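Local coordinates for microcin B17-processing protein McbD (Escherichia coli str. K-12 substr. MG1655, PDB 6GRH) that is a YcaO-family protein needed to process the inactive microcin B17 precursor into the active peptide antibiotic, at residues 142-150 and 364-372; 285-293 and 388-396. The protein carries 1 engineered substitution. One frame throughout, in Å; residues are numbered along the deposited sequence.

Interaction 1 (142-150 and 364-372)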
loop_
_atom_site.group_PDB
_atom_site.type_symbol
_atom_site.label_atom_id
_atom_site.label_comp_id
_atom_site.label_asym_id
_atom_site.label_seq_id
_atom_site.Cartn_x
_atom_site.Cartn_y
_atom_site.Cartn_z
ATOM N N PHE E 142 35.053 51.558 -2.326
ATOM C CA PHE E 142 35.987 51.295 -1.226
ATOM C C PHE E 142 36.384 49.828 -1.099
ATOM O O PHE E 142 37.415 49.518 -0.517
ATOM C CB PHE E 142 35.381 51.768 0.111
ATOM C CG PHE E 142 35.186 53.256 0.188
ATOM C CD1 PHE E 142 36.215 54.082 0.628
ATOM C CD2 PHE E 142 33.984 53.836 -0.189
ATOM C CE1 PHE E 142 36.049 55.469 0.678
ATOM C CE2 PHE E 142 33.810 55.221 -0.143
ATOM C CZ PHE E 142 34.840 56.036 0.288
ATOM N N TYR E 143 35.548 48.934 -1.615
ATOM C CA TYR E 143 35.673 47.499 -1.350
ATOM C C TYR E 143 34.920 46.741 -2.438
ATOM O O TYR E 143 33.806 46.269 -2.204
ATOM C CB TYR E 143 35.141 47.172 0.051
ATOM C CG TYR E 143 35.456 45.771 0.516
ATOM C CD1 TYR E 143 36.694 45.455 1.049
ATOM C CD2 TYR E 143 34.513 44.751 0.414
ATOM C CE1 TYR E 143 36.986 44.159 1.477
ATOM C CE2 TYR E 143 34.800 43.462 0.824
ATOM C CZ TYR E 143 36.026 43.164 1.367
ATOM O OH TYR E 143 36.274 41.876 1.754
ATOM N N PRO E 144 35.520 46.649 -3.640
ATOM C CA PRO E 144 34.779 46.115 -4.787
ATOM C C PRO E 144 34.710 44.599 -4.849
ATOM O O PRO E 144 33.778 44.079 -5.468
ATOM C CB PRO E 144 35.551 46.670 -6.000
ATOM C CG PRO E 144 36.945 46.869 -5.505
ATOM C CD PRO E 144 36.821 47.226 -4.045
ATOM N N ASP E 145 35.676 43.913 -4.238
ATOM C CA ASP E 145 35.752 42.448 -4.249
ATOM C C ASP E 145 35.299 41.847 -2.913
ATOM O O ASP E 145 35.903 42.098 -1.880
ATOM C CB ASP E 145 37.176 41.995 -4.595
ATOM C CG ASP E 145 37.632 42.499 -5.960
ATOM O OD1 ASP E 145 36.895 42.337 -6.944
ATOM O OD2 ASP E 145 38.713 43.098 -6.069
ATOM N N ARG E 146 34.209 41.078 -2.952
ATOM C CA ARG E 146 33.598 40.437 -1.788
ATOM C C ARG E 146 33.556 38.917 -1.982
ATOM O O ARG E 146 33.526 38.425 -3.111
ATOM C CB ARG E 146 32.131 40.874 -1.660
ATOM C CG ARG E 146 31.827 42.275 -1.146
ATOM C CD ARG E 146 31.989 43.398 -2.140
ATOM N NE ARG E 146 31.622 43.057 -3.509
ATOM C CZ ARG E 146 30.386 43.001 -4.008
ATOM N NH1 ARG E 146 29.308 43.240 -3.254
ATOM N NH2 ARG E 146 30.229 42.678 -5.294
ATOM N N ASP E 147 33.496 38.183 -0.878
ATOM C CA ASP E 147 33.265 36.737 -0.911
ATOM C C ASP E 147 32.748 36.245 0.424
ATOM O O ASP E 147 32.531 37.054 1.334
ATOM C CB ASP E 147 34.517 35.975 -1.388
ATOM C CG ASP E 147 35.663 35.963 -0.369
ATOM O OD1 ASP E 147 35.448 36.163 0.852
ATOM O OD2 ASP E 147 36.799 35.746 -0.840
ATOM N N THR E 148 32.557 34.929 0.545
ATOM C CA THR E 148 31.899 34.347 1.700
ATOM C C THR E 148 32.852 33.782 2.766
ATOM O O THR E 148 32.416 32.967 3.577
ATOM C CB THR E 148 30.965 33.190 1.265
ATOM O OG1 THR E 148 31.741 32.176 0.609
ATOM C CG2 THR E 148 29.889 33.670 0.357
ATOM N N CYS E 149 34.121 34.192 2.775
ATOM C CA CYS E 149 35.070 33.727 3.814
ATOM C C CYS E 149 34.561 34.028 5.208
ATOM O O CYS E 149 34.098 35.133 5.480
ATOM C CB CYS E 149 36.440 34.384 3.682
ATOM S SG CYS E 149 37.321 33.808 2.228
ATOM N N GLY E 150 34.628 33.018 6.069
ATOM C CA GLY E 150 34.195 33.137 7.440
ATOM C C GLY E 150 32.697 33.068 7.690
ATOM O O GLY E 150 32.279 33.256 8.821
ATOM N N LEU E 364 40.855 40.165 4.247
ATOM C CA LEU E 364 39.396 40.399 4.241
ATOM C C LEU E 364 38.653 39.470 3.283
ATOM O O LEU E 364 37.465 39.229 3.457
ATOM C CB LEU E 364 39.070 41.876 3.936
ATOM C CG LEU E 364 39.212 42.808 5.144
ATOM C CD1 LEU E 364 39.111 44.261 4.730
ATOM C CD2 LEU E 364 38.188 42.521 6.227
ATOM N N HIS E 365 39.339 38.969 2.273
ATOM C CA HIS E 365 38.765 37.993 1.367
ATOM C C HIS E 365 39.905 37.200 0.729
ATOM O O HIS E 365 41.060 37.482 1.012
ATOM C CB HIS E 365 37.896 38.707 0.323
ATOM C CG HIS E 365 38.645 39.682 -0.523
ATOM N ND1 HIS E 365 39.483 39.290 -1.541
ATOM C CD2 HIS E 365 38.639 41.035 -0.538
ATOM C CE1 HIS E 365 39.987 40.359 -2.129
ATOM N NE2 HIS E 365 39.479 41.433 -1.547
ATOM N N MET E 366 39.603 36.239 -0.135
ATOM C CA MET E 366 40.629 35.299 -0.606
ATOM C C MET E 366 41.111 35.475 -2.044
ATOM O O MET E 366 41.855 34.625 -2.554
ATOM C CB MET E 366 40.165 33.851 -0.368
ATOM C CG MET E 366 39.156 33.292 -1.348
ATOM S SD MET E 366 38.848 31.542 -1.013
ATOM C CE MET E 366 40.338 30.764 -1.613
ATOM N N ASN E 367 40.703 36.558 -2.696
ATOM C CA ASN E 367 41.127 36.841 -4.064
ATOM C C ASN E 367 42.294 37.844 -4.107
ATOM O O ASN E 367 42.076 39.047 -4.183
ATOM C CB ASN E 367 39.936 37.376 -4.862
ATOM C CG ASN E 367 40.274 37.647 -6.312
ATOM O OD1 ASN E 367 41.342 37.270 -6.798
ATOM N ND2 ASN E 367 39.352 38.302 -7.017
ATOM N N ASN E 368 43.533 37.368 -4.087
ATOM C CA ASN E 368 44.645 38.329 -4.148
ATOM C C ASN E 368 44.973 38.803 -5.597
ATOM O O ASN E 368 45.894 39.571 -5.773
ATOM C CB ASN E 368 45.877 37.906 -3.307
ATOM C CG ASN E 368 46.207 36.459 -3.446
ATOM O OD1 ASN E 368 46.202 35.692 -2.468
ATOM N ND2 ASN E 368 46.433 36.050 -4.685
ATOM N N SER E 369 44.203 38.364 -6.605
ATOM C CA SER E 369 44.199 39.017 -7.930
ATOM C C SER E 369 43.287 40.259 -7.977
ATOM O O SER E 369 43.301 40.989 -8.950
ATOM C CB SER E 369 43.778 38.043 -9.038
ATOM O OG SER E 369 42.365 37.960 -9.158
ATOM N N GLY E 370 42.467 40.464 -6.949
ATOM C CA GLY E 370 41.575 41.619 -6.885
ATOM C C GLY E 370 42.123 42.638 -5.922
ATOM O O GLY E 370 43.306 42.690 -5.690
ATOM N N ALA E 371 41.231 43.436 -5.354
ATOM C CA ALA E 371 41.589 44.531 -4.464
ATOM C C ALA E 371 41.551 44.020 -3.006
ATOM O O ALA E 371 40.483 43.827 -2.413
ATOM C CB ALA E 371 40.625 45.684 -4.678
ATOM N N ILE E 372 42.733 43.799 -2.439
ATOM C CA ILE E 372 42.873 43.083 -1.170
ATOM C C ILE E 372 43.831 43.815 -0.221
ATOM O O ILE E 372 44.716 44.563 -0.671
ATOM C CB ILE E 372 43.365 41.641 -1.436
ATOM C CG1 ILE E 372 43.116 40.739 -0.209
ATOM C CG2 ILE E 372 44.836 41.632 -1.862
ATOM C CD1 ILE E 372 43.270 39.259 -0.494
HETATM O O HOH W 1 37.550 44.443 -2.073
HETATM O O HOH W 2 35.024 37.983 2.835
#
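Two donors converge on Asp-147 OD2: the backbone N-H of Met-366 reaches it at 2.9 Å from N to OD2, on the syn lone pair, and the phenol of Tyr-286 binds the same oxygen from the neighbouring helix. Its partner OD1 turns back to its own loop, with a water also linking it to Leu-364 O. Cys-149 N donates to Asp-147 OD1 from above the carboxylate plane, closing an Asx turn just before strand 151-154, so the one side chain both shapes its loop and ties it to a second loop, 364-372, of the YcaO fold.

Two residues earlier, Asp-145 makes a second side-chain bond to 364-372. Its CG stands beside the backbone N (chi1 -60°), which carries OD2 to Ala-371 N at 2.6 Å, an almost straight bond (172°). This oxygen also passes 3.3 Å from Gly-370 CA, at the end of the type I turn that begins at Asn-367.

Between the two aspartates lies the His-365 imidazole, buried and fixed at both nitrogens. ND1 accepts from Asn-367 N within the ring plane, whereas NE2 donates to Ala-371 O at 2.7 Å, likewise close to that plane; together these bonds resist rotation of the ring and place the proton on NE2. CB of Asp-145 makes an off-centre CH-pi contact with the imidazole. Tyr-143, its CG anti to the backbone N (chi1 -169°), runs past the histidine in the opposite sense and sets its hydroxyl at the imidazole edge, 3.4 Å between OH and CD2. CE1 of the same phenol ring lies 3.9 Å from Leu-364 CD1, while Phe-92 and Ile-95 of helix 82-95 pack against Tyr-143. A water bridges the two backbones, donating to Asp-145 O at 2.9 Å and to Ala-371 O at 3.0 Å.

Interaction 2 (285-293 and 388-396)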
loop_
_atom_site.group_PDB
_atom_site.type_symbol
_atom_site.label_atom_id
_atom_site.label_comp_id
_atom_site.label_asym_id
_atom_site.label_seq_id
_atom_site.Cartn_x
_atom_site.Cartn_y
_atom_site.Cartn_z
ATOM N N SER E 285 32.383 33.944 -10.351
ATOM C CA SER E 285 33.739 34.162 -10.842
ATOM C C SER E 285 34.772 33.218 -10.174
ATOM O O SER E 285 35.725 32.812 -10.844
ATOM C CB SER E 285 34.156 35.628 -10.673
ATOM O OG SER E 285 34.103 35.935 -9.294
ATOM N N TYR E 286 34.568 32.863 -8.893
ATOM C CA TYR E 286 35.452 31.894 -8.197
ATOM C C TYR E 286 35.310 30.503 -8.836
ATOM O O TYR E 286 36.300 29.822 -9.066
ATOM C CB TYR E 286 35.161 31.815 -6.683
ATOM C CG TYR E 286 35.691 32.955 -5.834
ATOM C CD1 TYR E 286 36.037 34.200 -6.390
ATOM C CD2 TYR E 286 35.832 32.790 -4.447
ATOM C CE1 TYR E 286 36.515 35.239 -5.598
ATOM C CE2 TYR E 286 36.316 33.823 -3.644
ATOM C CZ TYR E 286 36.666 35.046 -4.227
ATOM O OH TYR E 286 37.145 36.074 -3.450
ATOM N N GLN E 287 34.084 30.111 -9.171
ATOM C CA GLN E 287 33.870 28.825 -9.847
ATOM C C GLN E 287 34.473 28.824 -11.245
ATOM O O GLN E 287 35.077 27.841 -11.636
ATOM C CB GLN E 287 32.381 28.462 -9.918
ATOM C CG GLN E 287 31.748 28.161 -8.568
ATOM C CD GLN E 287 30.283 27.756 -8.683
ATOM O OE1 GLN E 287 29.677 27.845 -9.762
ATOM N NE2 GLN E 287 29.711 27.287 -7.567
ATOM N N ARG E 288 34.323 29.935 -11.976
ATOM C CA ARG E 288 34.949 30.096 -13.301
ATOM C C ARG E 288 36.470 29.988 -13.200
ATOM O O ARG E 288 37.101 29.261 -13.959
ATOM C CB ARG E 288 34.541 31.438 -13.959
ATOM C CG ARG E 288 34.879 31.563 -15.448
ATOM C CD ARG E 288 34.352 32.852 -16.089
ATOM N NE ARG E 288 32.906 32.975 -15.910
ATOM C CZ ARG E 288 32.261 33.830 -15.099
ATOM N NH1 ARG E 288 32.887 34.783 -14.385
ATOM N NH2 ARG E 288 30.931 33.766 -15.048
ATOM N N HIS E 289 37.055 30.702 -12.246
ATOM C CA HIS E 289 38.502 30.628 -12.023
ATOM C C HIS E 289 38.933 29.192 -11.656
ATOM O O HIS E 289 39.894 28.663 -12.212
ATOM C CB HIS E 289 38.940 31.615 -10.932
ATOM C CG HIS E 289 40.389 31.504 -10.568
ATOM N ND1 HIS E 289 41.394 31.963 -11.391
ATOM C CD2 HIS E 289 41.006 30.952 -9.492
ATOM C CE1 HIS E 289 42.567 31.716 -10.831
ATOM N NE2 HIS E 289 42.360 31.115 -9.674
ATOM N N PHE E 290 38.204 28.552 -10.751
ATOM C CA PHE E 290 38.560 27.177 -10.363
ATOM C C PHE E 290 38.549 26.222 -11.552
ATOM O O PHE E 290 39.437 25.389 -11.671
ATOM C CB PHE E 290 37.626 26.624 -9.285
ATOM C CG PHE E 290 38.074 25.297 -8.729
ATOM C CD1 PHE E 290 39.322 25.179 -8.100
ATOM C CD2 PHE E 290 37.262 24.173 -8.810
ATOM C CE1 PHE E 290 39.745 23.971 -7.569
ATOM C CE2 PHE E 290 37.680 22.956 -8.266
ATOM C CZ PHE E 290 38.924 22.857 -7.649
ATOM N N MET E 291 37.536 26.349 -12.421
ATOM C CA MET E 291 37.438 25.519 -13.627
ATOM C C MET E 291 38.627 25.697 -14.560
ATOM O O MET E 291 39.117 24.714 -15.104
ATOM C CB MET E 291 36.140 25.778 -14.407
ATOM C CG MET E 291 35.937 24.786 -15.551
ATOM S SD MET E 291 34.329 24.850 -16.385
ATOM C CE MET E 291 33.218 24.725 -14.991
ATOM N N SER E 292 39.113 26.928 -14.716
ATOM C CA SER E 292 40.306 27.183 -15.548
ATOM C C SER E 292 41.606 26.647 -14.909
ATOM O O SER E 292 42.618 26.515 -15.596
ATOM C CB SER E 292 40.448 28.667 -15.854
ATOM O OG SER E 292 41.016 29.357 -14.753
ATOM N N CYS E 293 41.580 26.371 -13.602
ATOM C CA CYS E 293 42.696 25.695 -12.897
ATOM C C CYS E 293 42.677 24.154 -12.953
ATOM O O CYS E 293 43.575 23.500 -12.387
ATOM C CB CYS E 293 42.726 26.141 -11.425
ATOM S SG CYS E 293 43.075 27.892 -11.183
ATOM N N ARG E 388 52.633 34.991 -6.822
ATOM C CA ARG E 388 51.462 34.545 -6.066
ATOM C C ARG E 388 50.686 35.736 -5.483
ATOM O O ARG E 388 49.475 35.625 -5.276
ATOM C CB ARG E 388 51.838 33.581 -4.930
ATOM C CG ARG E 388 52.619 32.333 -5.330
ATOM C CD ARG E 388 51.710 31.217 -5.736
ATOM N NE ARG E 388 52.350 29.936 -6.041
ATOM C CZ ARG E 388 52.501 28.908 -5.206
ATOM N NH1 ARG E 388 52.165 28.984 -3.919
ATOM N NH2 ARG E 388 53.034 27.787 -5.662
ATOM N N GLU E 389 51.357 36.864 -5.220
ATOM C CA GLU E 389 50.687 38.046 -4.639
ATOM C C GLU E 389 49.672 38.721 -5.575
ATOM O O GLU E 389 48.816 39.471 -5.105
ATOM C CB GLU E 389 51.703 39.094 -4.175
ATOM C CG GLU E 389 52.597 38.643 -3.030
ATOM C CD GLU E 389 53.653 39.675 -2.662
ATOM O OE1 GLU E 389 54.252 40.287 -3.573
ATOM O OE2 GLU E 389 53.902 39.868 -1.458
ATOM N N SER E 390 49.773 38.452 -6.878
ATOM C CA SER E 390 48.842 38.960 -7.883
ATOM C C SER E 390 47.936 37.892 -8.528
ATOM O O SER E 390 47.206 38.214 -9.445
ATOM C CB SER E 390 49.649 39.644 -8.987
ATOM O OG SER E 390 50.493 38.700 -9.647
ATOM N N LYS E 391 47.972 36.644 -8.054
ATOM C CA LYS E 391 47.235 35.542 -8.674
ATOM C C LYS E 391 46.290 34.927 -7.660
ATOM O O LYS E 391 46.680 34.680 -6.520
ATOM C CB LYS E 391 48.184 34.442 -9.124
ATOM C CG LYS E 391 48.699 34.526 -10.546
ATOM C CD LYS E 391 49.374 33.209 -10.949
ATOM C CE LYS E 391 48.364 32.071 -11.116
ATOM N NZ LYS E 391 48.936 30.843 -11.747
ATOM N N MET E 392 45.070 34.619 -8.067
ATOM C CA MET E 392 44.171 33.962 -7.135
ATOM C C MET E 392 44.568 32.495 -6.919
ATOM O O MET E 392 44.865 31.777 -7.864
ATOM C CB MET E 392 42.730 34.055 -7.581
ATOM C CG MET E 392 41.828 33.410 -6.564
ATOM S SD MET E 392 40.138 33.919 -6.704
ATOM C CE MET E 392 39.454 32.829 -5.447
ATOM N N VAL E 393 44.578 32.083 -5.654
ATOM C CA VAL E 393 44.775 30.673 -5.253
ATOM C C VAL E 393 43.829 29.729 -6.038
ATOM O O VAL E 393 42.671 30.081 -6.229
ATOM C CB VAL E 393 44.578 30.509 -3.710
ATOM C CG1 VAL E 393 43.150 30.793 -3.286
ATOM C CG2 VAL E 393 45.029 29.127 -3.221
ATOM N N PRO E 394 44.333 28.564 -6.523
ATOM C CA PRO E 394 43.508 27.615 -7.289
ATOM C C PRO E 394 42.609 26.728 -6.386
ATOM O O PRO E 394 42.790 25.503 -6.265
ATOM C CB PRO E 394 44.551 26.813 -8.079
ATOM C CG PRO E 394 45.748 26.796 -7.183
ATOM C CD PRO E 394 45.752 28.149 -6.521
ATOM N N PHE E 395 41.630 27.386 -5.774
ATOM C CA PHE E 395 40.758 26.797 -4.771
ATOM C C PHE E 395 39.370 27.368 -5.052
ATOM O O PHE E 395 39.285 28.548 -5.383
ATOM C CB PHE E 395 41.247 27.204 -3.378
ATOM C CG PHE E 395 40.550 26.494 -2.255
ATOM C CD1 PHE E 395 39.461 27.072 -1.628
ATOM C CD2 PHE E 395 40.992 25.248 -1.817
ATOM C CE1 PHE E 395 38.799 26.424 -0.596
ATOM C CE2 PHE E 395 40.335 24.588 -0.786
ATOM C CZ PHE E 395 39.227 25.182 -0.181
ATOM N N PRO E 396 38.291 26.548 -4.957
ATOM C CA PRO E 396 36.927 27.071 -5.228
ATOM C C PRO E 396 36.346 27.981 -4.122
ATOM O O PRO E 396 35.405 28.772 -4.357
ATOM C CB PRO E 396 36.069 25.804 -5.354
ATOM C CG PRO E 396 36.856 24.689 -4.770
ATOM C CD PRO E 396 38.268 25.128 -4.548
ATOM O OXT PRO E 396 36.798 27.937 -2.958
HETATM O O HOH W 3 38.578 29.916 -7.511
#
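Met-392 lays its terminal methyl squarely on the phenol ring of Tyr-286: CE sits 3.5 Å from the ring centroid and only 1° off the normal, a CH-pi contact over the centre of the face. The sulfur follows as a Met-aromatic contact, SD being 4.3 Å from the same centroid. A fully extended side chain, starting with CG anti to the backbone N (chi1 -178°), makes this reach possible and crosses the tyrosine at about a right angle. Closer to its root, the methionine meets a second ring of helix 285-292, for CB lies over a face of the His-289 imidazole.

The histidine also has a polar hold on the tail. Its NE2 donates to Met-392 O at 3.2 Å, a bent bond (138°) whose donor stands well above the carbonyl plane, probably a modest bond. Val-393 O lies near the imidazole plane at its edge. Cys-293 sets SG 3.6 Å from Pro-394 CB.

Phe-290 takes the last residue. The Pro-396 ring lies alongside it, with CD over the phenyl face 3.8 Å from the centroid, and the same CD also lies over a face of Phe-395. Pro-394 O approaches the Phe-290 edge in the ring plane and accepts a hydrogen bond from Tyr-241 of strand 241-248. One water joins the backbones, donating to Tyr-286 O (2.8 Å) and to Phe-395 O (2.6 Å).

Pro-394 is the centre of an inverse gamma turn, closed by a weak bond from Phe-395 N to Val-393 O. The chain ends in Pro-Phe-Pro, resembling the PxPxP C-terminal motif of azoline-forming YcaO proteins, with Met-392 where the first proline would stand, here laid along a short helix.

In the fold
Interactions 1 and 2 adjoin one another, their centres about 13 Å apart, and their segments alternate along the chain: 364-372 pairs with the earlier loop 142-150, and 388-396 with the intervening helix 285-292. Tyr-286 joins them: the ring that receives the methionine of 388-396 ends in a hydroxyl 2.7 Å from Asp-147 OD2, a probable hydrogen bond that couples helix 285-292, on which the tail rests, to loop 142-150. Met-366 adds an apolar link by packing on Val-393. Helix 157-180 backs both contacts, Arg-171 touching Cys-149 and Met-366, and Trp-178 touching Asn-368, Val-393 and Pro-394. One tyrosine thus serves both contacts, by its ring in one and by its hydroxyl in the other.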